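Local coordinates for putative OmpA family lipoprotein (Burkholderia cenocepacia, PDB 5LKW), which binds diaminopimelic acid, a peptidoglycan component, and as Pal of the Tol-Pal system probably helps keep the outer membrane intact and invaginate it during cell division, at residues 12-18 against 34-38; 42-48 against 84-90; 49-55 against 115-121; 65-70 against 92-98. All blocks are in the same frame, centred on the assembly; numbering follows the deposited sequence.

How the contacts relate
The OmpA-like domain of Pal illustrates how one mixed sheet organises contacts of different chemistry. Contact 3 pairs strands 50-55 and 115-120 near the middle of the chain. Contacts 1 and 4 lie on opposite sides of the chain's centre, their centres about 20 Å apart and each about 11 Å from that of contact 3, and reach the outermost strands, 17-19 and 90-96 respectively. Contact 2, at the end away from the ligand, shares helix 32-44 with contact 1, which precedes it in sequence, and its segments alternate with those of contacts 3 and 4. Contact 4, whose segments both fall between those of contact 3, carries N65 and L68 of the ligand pocket.

Contact 1. Residues 12-18 against 34-38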
# COMPACT_ATOMS: atom_id res chain seq x y z
N PRO A 12 -2.76 -11.04 -11.69
CA PRO A 12 -2.73 -9.56 -11.51
C PRO A 12 -2.63 -9.17 -10.04
O PRO A 12 -2.35 -8.02 -9.71
CB PRO A 12 -4.09 -9.09 -12.09
CG PRO A 12 -4.92 -10.31 -12.22
CD PRO A 12 -4.00 -11.50 -12.34
N LEU A 13 -2.87 -10.16 -9.18
CA LEU A 13 -2.74 -10.02 -7.77
C LEU A 13 -1.29 -10.02 -7.30
O LEU A 13 -1.04 -9.65 -6.18
CB LEU A 13 -3.51 -11.14 -7.05
CG LEU A 13 -4.94 -10.94 -6.52
CD1 LEU A 13 -5.77 -9.87 -7.24
CD2 LEU A 13 -5.65 -12.27 -6.61
N ALA A 14 -0.33 -10.40 -8.16
CA ALA A 14 1.09 -10.40 -7.77
C ALA A 14 1.58 -8.98 -7.60
O ALA A 14 2.64 -8.76 -7.07
CB ALA A 14 1.99 -11.13 -8.79
N LYS A 15 0.85 -8.01 -8.12
CA LYS A 15 1.30 -6.63 -8.01
C LYS A 15 0.69 -6.08 -6.73
O LYS A 15 -0.54 -5.97 -6.61
CB LYS A 15 0.96 -5.78 -9.25
CG LYS A 15 1.87 -4.49 -9.36
CD LYS A 15 1.08 -3.26 -9.79
CE LYS A 15 1.95 -2.01 -9.92
NZ LYS A 15 2.32 -1.21 -8.71
N ARG A 16 1.57 -5.76 -5.78
CA ARG A 16 1.17 -5.43 -4.41
C ARG A 16 1.65 -4.08 -3.87
O ARG A 16 1.54 -3.82 -2.68
CB ARG A 16 1.55 -6.58 -3.46
CG ARG A 16 0.56 -7.69 -3.65
CD ARG A 16 0.81 -8.97 -2.88
NE ARG A 16 0.36 -10.12 -3.70
CZ ARG A 16 0.45 -11.40 -3.31
NH1 ARG A 16 0.94 -11.68 -2.11
NH2 ARG A 16 0.07 -12.39 -4.11
N SER A 17 2.17 -3.21 -4.73
CA SER A 17 2.64 -1.93 -4.26
C SER A 17 1.89 -0.80 -5.01
O SER A 17 1.66 -0.91 -6.22
CB SER A 17 4.14 -1.83 -4.53
OG SER A 17 4.91 -2.69 -3.70
N ILE A 18 1.54 0.27 -4.29
CA ILE A 18 0.96 1.50 -4.84
C ILE A 18 2.02 2.58 -4.57
O ILE A 18 2.46 2.73 -3.47
CB ILE A 18 -0.39 1.90 -4.14
CG1 ILE A 18 -1.50 0.91 -4.42
CG2 ILE A 18 -0.87 3.26 -4.60
CD1 ILE A 18 -1.27 -0.45 -3.83
N LEU A 34 -6.29 -2.33 -10.12
CA LEU A 34 -5.56 -3.06 -9.08
C LEU A 34 -6.32 -3.13 -7.73
O LEU A 34 -6.41 -4.21 -7.11
CB LEU A 34 -4.15 -2.49 -8.92
CG LEU A 34 -3.18 -3.14 -7.92
CD1 LEU A 34 -2.93 -4.62 -8.33
CD2 LEU A 34 -1.87 -2.32 -7.88
N MET A 35 -6.91 -2.01 -7.31
CA MET A 35 -7.74 -1.97 -6.09
C MET A 35 -8.95 -2.95 -6.24
O MET A 35 -9.35 -3.63 -5.28
CB MET A 35 -8.27 -0.55 -5.82
CG MET A 35 -7.24 0.59 -5.39
SD MET A 35 -6.31 0.18 -3.91
CE MET A 35 -5.04 -0.91 -4.61
N GLN A 36 -9.52 -2.98 -7.45
CA GLN A 36 -10.67 -3.81 -7.78
C GLN A 36 -10.31 -5.28 -7.73
O GLN A 36 -11.05 -6.10 -7.17
CB GLN A 36 -11.22 -3.39 -9.14
CG GLN A 36 -11.60 -1.92 -9.08
CD GLN A 36 -12.46 -1.41 -10.21
OE1 GLN A 36 -11.94 -0.97 -11.25
NE2 GLN A 36 -13.80 -1.38 -9.99
N GLN A 37 -9.15 -5.61 -8.30
CA GLN A 37 -8.68 -6.96 -8.22
C GLN A 37 -8.49 -7.41 -6.79
O GLN A 37 -9.06 -8.44 -6.36
CB GLN A 37 -7.41 -7.15 -9.05
CG GLN A 37 -7.70 -7.69 -10.44
CD GLN A 37 -7.02 -6.90 -11.55
OE1 GLN A 37 -6.36 -5.87 -11.30
NE2 GLN A 37 -7.18 -7.36 -12.79
N HIS A 38 -7.71 -6.65 -6.03
CA HIS A 38 -7.53 -7.00 -4.62
C HIS A 38 -8.83 -7.07 -3.81
O HIS A 38 -9.00 -8.02 -3.06
CB HIS A 38 -6.43 -6.19 -3.95
CG HIS A 38 -5.06 -6.66 -4.33
ND1 HIS A 38 -4.37 -6.15 -5.42
CD2 HIS A 38 -4.27 -7.64 -3.81
CE1 HIS A 38 -3.21 -6.76 -5.53
NE2 HIS A 38 -3.13 -7.68 -4.58
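L34 sets its isobutyl end against the backbone carbonyls of P12 and K15, an example of a helix side chain packing on a loop. With CG anti to the backbone N (chi1 -177°), its CD1 reaches 3.2 Å from K15 O, while CD2 meets the aliphatic K15 chain, 3.6 Å from K15 CD, the two side chains crossing at about a right angle. M35 starts out away from the loop, but bends at chi2 and chi3 to bring CE back to 3.9 Å from I18 CD1. Q37 offers its CB to L13 CD1 at 3.7 Å, and its outer end lies across the P12 ring. H38 carries the polar part. L13 CD1 sits over the centre of one imidazole face, 4.2 Å from the ring centroid, in a CH-pi contact, and K15 O lies at the ring's edge, 3.0 Å from H38 CE1. ND1 donates back to L34 O; NE2 gives L13 O a weak bond of 3.3 Å, though both at once would need a doubly protonated ring, whose charge is not seen. L13 O also accepts from R16 NE at 2.9 Å, while R16 NH2 goes to L6 O. The loop leads into edge strand 17-19, beside helix 32-44: R16 and I18 bond through their backbones to L118 and A116 of strand 115-120, S17 OG bonds to D117, and M35 reaches V76, A79 and M80 of helix 62-82.

Contact 2. Residues 42-48 against 84-90; sequences LKSHPQR and GVNDSQM
Q89 inserts its carboxamide among the backbone carbonyls at the end of helix 32-44, and its NE2 spends a bond on each of two of them. One goes to R48 O at 2.8 Å, in the carbonyl plane and on a lone pair; the other goes to L42 O at 3.0 Å, approached from above the carbonyl plane, 40° out of it. The opposite face of that same carbonyl receives H45 N, so L42 O is gripped from two sides. The amide reaches this depth because CG lies anti to the carbonyl carbon (chi1 -62°) and the chain runs extended beyond it. Its CD passes 3.4 Å from P46 O. Beside the amide, the contact turns apolar where L42 CB meets V85 CG2 at 3.8 Å. Next to this pair the aliphatic chain of K43 lies on the G84 carbonyl, K43 CG 3.4 Å from G84 O. G84, with positive phi, is the C-prime residue of a Schellman motif that ends helix 62-82, in which V85 N returns to M80 O; after this cap V85 packs its methyls on L42. A type I turn from H45 to R48 likewise swings R48 O round to Q89. In the second shell, N86 ND2 donates to Q89 OE1 at 3.1 Å in a nearly straight bond (172°), which orients the amide so that NE2 faces both carbonyls. Farther out, Y41 stacks its ring on H45 and its OH accepts from R48 NE, and M80 packs on both L42 and V85.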
# COMPACT_ATOMS: atom_id res chain seq x y z
N LEU A 42 -10.32 -10.17 -1.68
CA LEU A 42 -10.71 -9.99 -0.27
C LEU A 42 -12.20 -10.34 0.10
O LEU A 42 -12.45 -11.12 1.03
CB LEU A 42 -10.30 -8.60 0.23
CG LEU A 42 -8.77 -8.42 0.44
CD1 LEU A 42 -8.41 -6.97 0.75
CD2 LEU A 42 -8.22 -9.35 1.53
N LYS A 43 -13.14 -9.73 -0.60
CA LYS A 43 -14.58 -9.95 -0.42
C LYS A 43 -15.00 -11.41 -0.59
O LYS A 43 -15.91 -11.90 0.11
CB LYS A 43 -15.36 -9.10 -1.43
CG LYS A 43 -15.60 -7.65 -0.98
CD LYS A 43 -16.37 -6.83 -2.06
CE LYS A 43 -15.51 -6.66 -3.31
NZ LYS A 43 -16.24 -6.50 -4.61
N SER A 44 -14.35 -12.09 -1.52
CA SER A 44 -14.61 -13.48 -1.81
C SER A 44 -13.81 -14.46 -0.92
O SER A 44 -14.03 -15.66 -1.01
CB SER A 44 -14.41 -13.76 -3.30
OG SER A 44 -13.05 -13.74 -3.65
N HIS A 45 -12.89 -13.94 -0.09
CA HIS A 45 -12.16 -14.74 0.88
C HIS A 45 -12.16 -14.17 2.31
O HIS A 45 -11.07 -13.91 2.84
CB HIS A 45 -10.70 -14.93 0.46
CG HIS A 45 -10.53 -15.56 -0.89
ND1 HIS A 45 -11.04 -15.00 -2.04
CD2 HIS A 45 -9.87 -16.68 -1.27
CE1 HIS A 45 -10.73 -15.76 -3.08
NE2 HIS A 45 -10.00 -16.77 -2.64
N PRO A 46 -13.34 -14.05 2.97
CA PRO A 46 -13.59 -13.42 4.29
C PRO A 46 -12.56 -13.66 5.39
O PRO A 46 -12.45 -12.87 6.37
CB PRO A 46 -14.94 -14.03 4.73
CG PRO A 46 -15.36 -14.99 3.60
CD PRO A 46 -14.60 -14.55 2.40
N GLN A 47 -11.85 -14.78 5.23
CA GLN A 47 -10.83 -15.29 6.14
C GLN A 47 -9.47 -14.57 5.94
O GLN A 47 -8.68 -14.44 6.89
CB GLN A 47 -10.70 -16.80 5.89
CG GLN A 47 -9.91 -17.22 4.62
CD GLN A 47 -10.74 -17.45 3.32
OE1 GLN A 47 -11.96 -17.29 3.28
NE2 GLN A 47 -10.04 -17.86 2.25
N ARG A 48 -9.24 -14.10 4.71
CA ARG A 48 -8.02 -13.38 4.31
C ARG A 48 -7.87 -12.00 4.91
O ARG A 48 -8.73 -11.16 4.75
CB ARG A 48 -7.93 -13.26 2.79
CG ARG A 48 -7.30 -14.45 2.15
CD ARG A 48 -5.85 -14.56 2.64
NE ARG A 48 -5.13 -15.58 1.90
CZ ARG A 48 -3.88 -15.96 2.15
NH1 ARG A 48 -3.17 -15.39 3.12
NH2 ARG A 48 -3.34 -16.89 1.39
N GLY A 84 -16.10 -2.22 -1.00
CA GLY A 84 -16.85 -3.21 -0.18
C GLY A 84 -16.08 -4.25 0.61
O GLY A 84 -16.69 -5.22 1.10
N VAL A 85 -14.76 -4.09 0.74
CA VAL A 85 -13.99 -4.96 1.62
C VAL A 85 -14.34 -4.62 3.07
O VAL A 85 -14.49 -3.47 3.40
CB VAL A 85 -12.42 -4.84 1.41
CG1 VAL A 85 -11.69 -5.72 2.39
CG2 VAL A 85 -12.02 -5.21 -0.01
N ASN A 86 -14.50 -5.64 3.92
CA ASN A 86 -14.70 -5.43 5.36
C ASN A 86 -13.47 -4.86 6.01
O ASN A 86 -12.39 -5.40 5.84
CB ASN A 86 -14.92 -6.76 6.10
CG ASN A 86 -16.13 -7.49 5.62
OD1 ASN A 86 -17.25 -7.09 5.94
ND2 ASN A 86 -15.93 -8.57 4.86
N ASP A 87 -13.67 -3.83 6.83
CA ASP A 87 -12.62 -3.27 7.67
C ASP A 87 -11.87 -4.33 8.45
O ASP A 87 -10.67 -4.16 8.71
CB ASP A 87 -13.20 -2.29 8.68
CG ASP A 87 -14.09 -1.25 8.02
OD1 ASP A 87 -13.87 -0.94 6.81
OD2 ASP A 87 -15.02 -0.76 8.72
N SER A 88 -12.59 -5.39 8.87
CA SER A 88 -11.98 -6.47 9.65
C SER A 88 -10.92 -7.26 8.86
O SER A 88 -10.14 -8.00 9.45
CB SER A 88 -13.04 -7.47 10.15
OG SER A 88 -13.47 -8.28 9.07
N GLN A 89 -10.87 -7.14 7.54
CA GLN A 89 -9.81 -7.86 6.84
C GLN A 89 -8.60 -6.97 6.49
O GLN A 89 -7.68 -7.42 5.81
CB GLN A 89 -10.33 -8.57 5.61
CG GLN A 89 -11.38 -9.65 5.86
CD GLN A 89 -12.02 -10.09 4.55
OE1 GLN A 89 -13.13 -9.67 4.23
NE2 GLN A 89 -11.29 -10.85 3.75
N MET A 90 -8.62 -5.72 6.98
CA MET A 90 -7.65 -4.71 6.55
C MET A 90 -7.10 -4.00 7.76
O MET A 90 -7.87 -3.59 8.64
CB MET A 90 -8.33 -3.68 5.65
CG MET A 90 -8.68 -4.25 4.28
SD MET A 90 -9.28 -2.99 3.19
CE MET A 90 -10.73 -2.41 4.14

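Contact 3. Residues 49-55 against 115-121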
# COMPACT_ATOMS: atom_id res chain seq x y z
N HIS A 49 -6.74 -11.79 5.57
CA HIS A 49 -6.37 -10.53 6.15
C HIS A 49 -5.14 -9.91 5.44
O HIS A 49 -4.19 -10.62 5.09
CB HIS A 49 -6.14 -10.70 7.64
CG HIS A 49 -7.42 -10.78 8.43
ND1 HIS A 49 -8.45 -11.62 8.09
CD2 HIS A 49 -7.83 -10.10 9.53
CE1 HIS A 49 -9.44 -11.48 8.95
NE2 HIS A 49 -9.09 -10.57 9.84
N VAL A 50 -5.17 -8.60 5.25
CA VAL A 50 -4.09 -7.91 4.54
C VAL A 50 -3.62 -6.79 5.46
O VAL A 50 -4.42 -6.08 6.06
CB VAL A 50 -4.56 -7.36 3.14
CG1 VAL A 50 -5.64 -6.29 3.28
CG2 VAL A 50 -3.40 -6.83 2.33
N LEU A 51 -2.31 -6.68 5.59
CA LEU A 51 -1.72 -5.56 6.28
C LEU A 51 -1.30 -4.56 5.22
O LEU A 51 -0.56 -4.90 4.32
CB LEU A 51 -0.49 -6.04 7.03
CG LEU A 51 0.20 -5.02 7.90
CD1 LEU A 51 -0.61 -4.70 9.17
CD2 LEU A 51 1.60 -5.62 8.26
N ILE A 52 -1.74 -3.32 5.36
CA ILE A 52 -1.38 -2.30 4.37
C ILE A 52 -0.37 -1.38 5.04
O ILE A 52 -0.72 -0.66 5.94
CB ILE A 52 -2.64 -1.47 3.91
CG1 ILE A 52 -3.70 -2.34 3.19
CG2 ILE A 52 -2.25 -0.28 2.99
CD1 ILE A 52 -5.08 -1.68 3.37
N GLN A 53 0.89 -1.43 4.58
CA GLN A 53 2.03 -0.69 5.14
C GLN A 53 2.42 0.50 4.23
O GLN A 53 2.83 0.31 3.07
CB GLN A 53 3.26 -1.59 5.20
CG GLN A 53 3.09 -2.93 5.90
CD GLN A 53 4.43 -3.59 6.14
OE1 GLN A 53 5.17 -3.87 5.20
NE2 GLN A 53 4.76 -3.82 7.40
N GLY A 54 2.28 1.71 4.77
CA GLY A 54 2.73 2.96 4.16
C GLY A 54 4.19 3.29 4.50
O GLY A 54 4.61 3.16 5.65
N ASN A 55 4.92 3.71 3.49
CA ASN A 55 6.36 4.01 3.52
C ASN A 55 6.51 5.40 2.86
O ASN A 55 5.61 5.85 2.12
CB ASN A 55 7.20 2.94 2.78
CG ASN A 55 7.06 1.51 3.37
OD1 ASN A 55 7.85 1.13 4.21
ND2 ASN A 55 6.03 0.76 2.95
N ARG A 115 5.55 4.65 -1.07
CA ARG A 115 4.98 3.38 -1.47
C ARG A 115 4.12 2.81 -0.38
O ARG A 115 4.43 2.97 0.83
CB ARG A 115 6.10 2.35 -1.77
CG ARG A 115 5.69 1.11 -2.62
CD ARG A 115 6.93 0.10 -2.83
NE ARG A 115 7.21 -0.47 -1.52
CZ ARG A 115 8.16 -0.09 -0.67
NH1 ARG A 115 9.08 0.84 -0.99
NH2 ARG A 115 8.17 -0.65 0.54
N ALA A 116 3.06 2.10 -0.79
CA ALA A 116 2.23 1.33 0.17
C ALA A 116 2.13 -0.07 -0.32
O ALA A 116 1.82 -0.26 -1.51
CB ALA A 116 0.77 1.96 0.30
N ASP A 117 2.40 -1.05 0.57
CA ASP A 117 2.35 -2.46 0.23
C ASP A 117 1.17 -3.17 0.91
O ASP A 117 0.94 -3.00 2.12
CB ASP A 117 3.64 -3.22 0.66
CG ASP A 117 4.92 -2.61 0.11
OD1 ASP A 117 4.96 -2.22 -1.09
OD2 ASP A 117 5.91 -2.57 0.90
N LEU A 118 0.56 -4.07 0.12
CA LEU A 118 -0.47 -4.98 0.59
C LEU A 118 0.27 -6.19 1.07
O LEU A 118 0.86 -6.91 0.25
CB LEU A 118 -1.44 -5.33 -0.57
CG LEU A 118 -2.51 -4.32 -1.06
CD1 LEU A 118 -1.94 -3.14 -1.66
CD2 LEU A 118 -3.38 -4.93 -2.15
N VAL A 119 0.28 -6.41 2.39
CA VAL A 119 1.04 -7.57 2.92
C VAL A 119 0.03 -8.62 3.45
O VAL A 119 -0.61 -8.44 4.49
CB VAL A 119 2.06 -7.13 3.98
CG1 VAL A 119 2.97 -8.31 4.40
CG2 VAL A 119 2.90 -5.84 3.50
N TYR A 120 -0.12 -9.69 2.70
CA TYR A 120 -1.22 -10.61 2.93
C TYR A 120 -0.77 -11.52 4.03
O TYR A 120 0.35 -12.06 3.94
CB TYR A 120 -1.56 -11.35 1.66
CG TYR A 120 -2.57 -10.63 0.77
CD1 TYR A 120 -3.94 -10.65 1.09
CD2 TYR A 120 -2.16 -9.91 -0.38
CE1 TYR A 120 -4.88 -10.00 0.30
CE2 TYR A 120 -3.10 -9.27 -1.20
CZ TYR A 120 -4.49 -9.33 -0.85
OH TYR A 120 -5.50 -8.74 -1.61
N GLN A 121 -1.60 -11.62 5.07
CA GLN A 121 -1.32 -12.39 6.30
C GLN A 121 -1.46 -13.90 6.10
O GLN A 121 -2.35 -14.37 5.36
CB GLN A 121 -2.23 -11.97 7.49
CG GLN A 121 -2.00 -10.56 8.03
CD GLN A 121 -0.52 -10.22 8.13
OE1 GLN A 121 0.06 -9.68 7.17
NE2 GLN A 121 0.11 -10.55 9.26
O HOH W 1 8.81 -1.19 3.64
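L51 and V119 form a hydrogen-bonded antiparallel pair, with L51 N 2.7 Å from V119 O and V119 N 2.6 Å from L51 O. Two residues along, Q53 and D117 repeat the exchange, Q53 N to D117 O and D117 N to Q53 O, both 2.9 Å. The ladder continues outward to Q121 N and H49 O, while at the far end the N55-R115 pair is loose, with N55 N to R115 O bent and the return bond weak. The strand directions are 154° apart, close to antiparallel.

On the face carrying L51 and Q53, R115 grips D117 side-on in a salt bridge: NE lies 2.9 Å from D117 OD1 and NH2 3.0 Å from D117 OD2, both oxygens met on their syn sides and nearly in the guanidinium plane. N55 lies alongside this guanidinium, pointing the same way, and a water donates to N55 OD1 at 2.6 Å while also accepting weakly from R115 NH2. The pair has outer partners too, NH1 to Q112 O and D117 OD1 to S17 OG. Next to it, V119 CG2 rests against the Q53 amide.

The other face is apolar. V50 CG2, anti to the backbone N, stands 3.9 Å above the centre of the Y120 ring, and the same methyl touches L118 CB. I52 and A116 continue this surface towards V76 of helix 62-82. The contact therefore has two chemistries on one backbone ladder: a hydrocarbon face for the helices, and a face on which the arginine's charge is probably balanced by its neighbouring aspartate.

Contact 4. Residues 65-70 against 92-98; sequences NLALGQ and AVSLGKE. With API (2,6-diaminopimelic acid), chain C.
The diaminopimelic acid pocket takes part of its wall from the helix side of this contact: N65 OD1 accepts from API N at 2.9 Å, and L68 CD2 lies 3.3 Å from API C, the carbon of a ligand carboxylate. R72 NH2, D23 N, D57 N and R59 O also hydrogen-bond the ligand, and R59 O accepts from N65 ND2 as well. N65 ND2 has K97 CD 3.6 Å away; K97 NZ continues to G60 O and E58 O, so both side chains tie into the same loop. The contact joins helix 62-82 to strand 90-96 within a beta-alpha-beta crossover whose other strand, 50-55, runs parallel to the latter. Where helix and strand come close, S94 points at the helix, with OG anti to its own N (chi1 -171°), and donates to L66 O at 2.8 Å, in the carbonyl plane on a lone pair. The same OG accepts from G96 N at 3.1 Å, making an ST turn. G69 presents only its CA here, 3.2 Å from S94 OG. G96 CA comes 3.3 Å from N65 O in a CA-H...O contact, and its positive phi begins the bend of a type II' turn from L95 to E98. At the other end Q70 NE2 donates to A92 O from well above that carbonyl's plane, and also to E74 OE2, while a water links Q70 OE1 to S94 N, 2.8 Å from the latter.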
# COMPACT_ATOMS: atom_id res chain seq x y z
N ASN A 65 6.95 11.89 8.33
CA ASN A 65 6.91 10.75 7.44
C ASN A 65 6.17 9.56 8.03
O ASN A 65 5.55 8.78 7.31
CB ASN A 65 8.32 10.31 7.11
CG ASN A 65 8.93 11.19 6.03
OD1 ASN A 65 8.33 11.36 4.96
ND2 ASN A 65 10.11 11.79 6.31
N LEU A 66 6.22 9.44 9.35
CA LEU A 66 5.31 8.53 10.01
C LEU A 66 3.85 8.91 9.71
O LEU A 66 3.07 8.05 9.37
CB LEU A 66 5.58 8.51 11.54
CG LEU A 66 5.09 7.24 12.20
CD1 LEU A 66 6.10 6.03 11.99
CD2 LEU A 66 4.78 7.52 13.70
N ALA A 67 3.51 10.20 9.86
CA ALA A 67 2.14 10.68 9.57
C ALA A 67 1.79 10.48 8.09
O ALA A 67 0.72 9.97 7.77
CB ALA A 67 1.99 12.15 9.97
N LEU A 68 2.72 10.86 7.20
CA LEU A 68 2.56 10.65 5.76
C LEU A 68 2.37 9.14 5.42
O LEU A 68 1.41 8.75 4.71
CB LEU A 68 3.76 11.27 5.01
CG LEU A 68 3.76 11.05 3.49
CD1 LEU A 68 2.43 11.53 2.88
CD2 LEU A 68 4.94 11.81 2.86
N GLY A 69 3.25 8.30 5.91
CA GLY A 69 3.07 6.85 5.68
C GLY A 69 1.68 6.37 6.11
O GLY A 69 1.07 5.60 5.41
N GLN A 70 1.19 6.83 7.27
CA GLN A 70 -0.15 6.44 7.75
C GLN A 70 -1.22 6.82 6.76
O GLN A 70 -2.10 6.00 6.41
CB GLN A 70 -0.43 6.97 9.20
CG GLN A 70 -1.70 6.39 9.83
CD GLN A 70 -1.72 4.86 9.95
OE1 GLN A 70 -0.73 4.23 10.29
NE2 GLN A 70 -2.89 4.26 9.74
N ALA A 92 -4.38 -0.74 8.40
CA ALA A 92 -3.48 0.30 7.80
C ALA A 92 -2.43 0.66 8.85
O ALA A 92 -2.78 1.11 9.93
CB ALA A 92 -4.26 1.54 7.43
N VAL A 93 -1.16 0.40 8.55
CA VAL A 93 -0.05 0.87 9.41
C VAL A 93 1.01 1.69 8.65
O VAL A 93 1.09 1.65 7.41
CB VAL A 93 0.65 -0.31 10.11
CG1 VAL A 93 -0.32 -0.98 11.06
CG2 VAL A 93 1.23 -1.31 9.05
N SER A 94 1.84 2.41 9.39
CA SER A 94 2.95 3.20 8.81
C SER A 94 4.33 2.74 9.30
O SER A 94 4.55 2.66 10.52
CB SER A 94 2.84 4.66 9.22
OG SER A 94 3.79 5.45 8.47
N LEU A 95 5.25 2.53 8.36
CA LEU A 95 6.70 2.46 8.59
C LEU A 95 7.49 3.77 8.37
O LEU A 95 8.73 3.83 8.54
CB LEU A 95 7.32 1.34 7.75
CG LEU A 95 6.57 -0.01 7.87
CD1 LEU A 95 7.12 -1.03 6.99
CD2 LEU A 95 6.51 -0.55 9.30
N GLY A 96 6.79 4.83 8.04
CA GLY A 96 7.43 6.09 7.83
C GLY A 96 8.59 5.95 6.85
O GLY A 96 8.46 5.30 5.78
N LYS A 97 9.72 6.51 7.25
CA LYS A 97 10.96 6.36 6.44
C LYS A 97 11.89 5.24 6.87
O LYS A 97 13.01 5.17 6.39
CB LYS A 97 11.72 7.68 6.39
CG LYS A 97 12.39 8.05 7.65
CD LYS A 97 12.61 9.57 7.59
CE LYS A 97 13.81 9.95 8.31
NZ LYS A 97 14.02 11.33 7.83
N GLU A 98 11.45 4.38 7.78
CA GLU A 98 12.32 3.45 8.53
C GLU A 98 12.77 2.20 7.78
O GLU A 98 13.89 1.73 8.04
CB GLU A 98 11.65 3.03 9.85
CG GLU A 98 11.52 4.18 10.87
CD GLU A 98 10.45 3.92 11.98
OE1 GLU A 98 9.99 2.75 12.18
OE2 GLU A 98 10.06 4.92 12.67
C API C . 7.47 11.67 0.78
CA API C . 8.18 12.76 1.55
C3 API C . 8.87 13.87 0.75
C4 API C . 9.50 14.87 1.75
C5 API C . 9.16 16.35 1.50
C6 API C . 9.65 17.30 2.60
O API C . 7.75 10.53 1.13
OXT API C . 6.65 11.84 -0.15
N API C . 9.22 12.09 2.32
O HOH W 2 1.32 2.60 12.14